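Local coordinates for hypothetical protein (Nostoc punctiforme, PDB 2INB) that acts with XisF and XisI, as an XisH family member, in the site-specific recombination of nitrogen-fixation genes in cyanobacteria, at the interface of chains A and B. Numbering follows the deposited sequence. Chains: chain A/B, hypothetical protein.

The interface of chains A and B. Residues chain A 73-74, 77, 113, 117; chain B 37, 78, 81-82.
Helix 69-88 of chain B lays B:Asn82 into a pocket of chain A walled by A:Phe73, A:His74 and A:Leu77 of chain A's own helix 69-88 and by A:Phe113 and A:Met117 (modelled as selenomethionine) of helix 112-120. The asparagine is the plug of this helix-to-helix patch and has much more surface hidden by the partner than any neighbour here. Its amide nitrogen ND2 donates to the imidazole ND1 of A:His74 at 3.0 Å. The bond is nearly straight, 172° at the hydrogen, and lies in the amide plane but is tilted from the plane of the imidazole ring. With its CG turned beside the backbone N (chi1 -64°), A:His74 presents ND1 to the amide and the ring edge to CB of B:Asn82. The planes of the A:Phe73 ring and the amide are 21° apart, but the amide is displaced past the ring's rim rather than stacked on it, with CD2 3.5 Å from ND2. On the other branch, OD1 of B:Asn82 faces carbon: CG of A:Met117 lies at 3.5 Å, and the A:Leu77 and B:Asn82 side chains approach each other from opposite directions, methyl CD2 against OD1. A:Phe113 turns its rim to the asparagine: the backbone O of B:Asn82 lies in the ring plane, at its edge, 3.4 Å from CZ, while within chain A CG of A:Met117 sits over the rim of one face. The bent selenomethionine chain swings its CE methyl to CG2 of B:Ile81, 3.8 Å away. An alanine in place of B:Asn82 would probably leave ND1 of A:His74 without its donor and a gap between A:Phe73, A:Leu77 and A:Met117. At B:Gly78 the lack of a side chain lets CA approach the backbone O of A:His74. The two copies of helix 69-88 thus pack against each other about a two-fold axis, helix 112-120 flanking them, and the patch recurs with chains exchanged; the assembly is a plausible dimer.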
loop_
_atom_site.group_PDB
_atom_site.type_symbol
_atom_site.label_atom_id
_atom_site.label_comp_id
_atom_site.label_asym_id
_atom_site.label_seq_id
_atom_site.Cartn_x
_atom_site.Cartn_y
_atom_site.Cartn_z
ATOM N N PHE A 73 -1.765 1.213 8.045
ATOM C CA PHE A 73 -2.222 0.036 7.300
ATOM C C PHE A 73 -2.054 0.269 5.797
ATOM O O PHE A 73 -1.679 -0.645 5.063
ATOM C CB PHE A 73 -3.654 -0.341 7.646
ATOM C CG PHE A 73 -4.146 -1.559 6.919
ATOM C CD1 PHE A 73 -3.480 -2.771 7.001
ATOM C CD2 PHE A 73 -5.319 -1.481 6.176
ATOM C CE1 PHE A 73 -3.996 -3.884 6.301
ATOM C CE2 PHE A 73 -5.823 -2.602 5.485
ATOM C CZ PHE A 73 -5.170 -3.787 5.593
ATOM N N HIS A 74 -2.342 1.465 5.317
ATOM C CA HIS A 74 -2.161 1.710 3.898
ATOM C C HIS A 74 -0.720 1.406 3.445
ATOM O O HIS A 74 -0.488 0.698 2.451
ATOM C CB HIS A 74 -2.410 3.169 3.517
ATOM C CG HIS A 74 -3.796 3.646 3.738
ATOM N ND1 HIS A 74 -4.901 2.930 3.348
ATOM C CD2 HIS A 74 -4.252 4.829 4.230
ATOM C CE1 HIS A 74 -5.989 3.634 3.642
ATOM N NE2 HIS A 74 -5.620 4.787 4.190
ATOM N N LEU A 77 0.220 -2.370 3.840
ATOM C CA LEU A 77 -0.411 -3.182 2.788
ATOM C C LEU A 77 0.312 -2.994 1.457
ATOM O O LEU A 77 0.584 -3.949 0.735
ATOM C CB LEU A 77 -1.884 -2.803 2.667
ATOM C CG LEU A 77 -2.648 -3.540 1.575
ATOM C CD1 LEU A 77 -2.653 -5.093 1.891
ATOM C CD2 LEU A 77 -4.127 -3.019 1.490
ATOM N N PHE A 113 -13.389 -3.627 8.121
ATOM C CA PHE A 113 -12.694 -3.175 6.923
ATOM C C PHE A 113 -11.292 -3.794 6.779
ATOM O O PHE A 113 -10.966 -4.437 5.764
ATOM C CB PHE A 113 -12.652 -1.651 6.837
ATOM C CG PHE A 113 -11.939 -1.154 5.629
ATOM C CD1 PHE A 113 -12.546 -1.218 4.408
ATOM C CD2 PHE A 113 -10.653 -0.692 5.712
ATOM C CE1 PHE A 113 -11.842 -0.815 3.252
ATOM C CE2 PHE A 113 -9.970 -0.285 4.580
ATOM C CZ PHE A 113 -10.566 -0.298 3.364
HETATM N N MSE A 117 -9.886 -6.393 3.895
HETATM C CA MSE A 117 -8.752 -6.078 3.009
HETATM C C MSE A 117 -7.557 -7.047 3.129
HETATM O O MSE A 117 -6.867 -7.315 2.152
HETATM C CB MSE A 117 -8.331 -4.603 3.185
HETATM C CG MSE A 117 -9.512 -3.635 3.047
HETATM SE SE MSE A 117 -10.530 -3.889 1.388
HETATM C CE MSE A 117 -8.983 -3.739 0.107
ATOM N N LEU B 37 -11.721 6.467 6.428
ATOM C CA LEU B 37 -10.605 6.579 5.522
ATOM C C LEU B 37 -10.391 8.057 5.173
ATOM O O LEU B 37 -10.919 8.946 5.875
ATOM C CB LEU B 37 -10.882 5.758 4.272
ATOM C CG LEU B 37 -10.834 4.247 4.482
ATOM C CD1 LEU B 37 -12.238 3.638 4.551
ATOM C CD2 LEU B 37 -10.096 3.612 3.321
ATOM N N GLY B 78 -1.002 1.078 -1.569
ATOM C CA GLY B 78 -1.852 0.597 -0.444
ATOM C C GLY B 78 -3.109 1.447 -0.317
ATOM O O GLY B 78 -4.236 0.930 -0.125
ATOM N N ILE B 81 -5.534 0.586 -3.122
ATOM C CA ILE B 81 -6.245 -0.687 -2.917
ATOM C C ILE B 81 -7.351 -0.504 -1.872
ATOM O O ILE B 81 -8.508 -0.991 -2.010
ATOM C CB ILE B 81 -5.225 -1.807 -2.574
ATOM C CG1 ILE B 81 -4.438 -2.154 -3.849
ATOM C CG2 ILE B 81 -5.921 -3.086 -2.000
ATOM C CD1 ILE B 81 -3.219 -2.975 -3.604
ATOM N N ASN B 82 -6.988 0.170 -0.777
ATOM C CA ASN B 82 -7.965 0.330 0.300
ATOM C C ASN B 82 -9.100 1.273 -0.086
ATOM O O ASN B 82 -10.278 0.962 0.199
ATOM C CB ASN B 82 -7.262 0.783 1.567
ATOM C CG ASN B 82 -6.529 -0.331 2.262
ATOM O OD1 ASN B 82 -6.905 -1.493 2.163
ATOM N ND2 ASN B 82 -5.483 0.039 3.020
#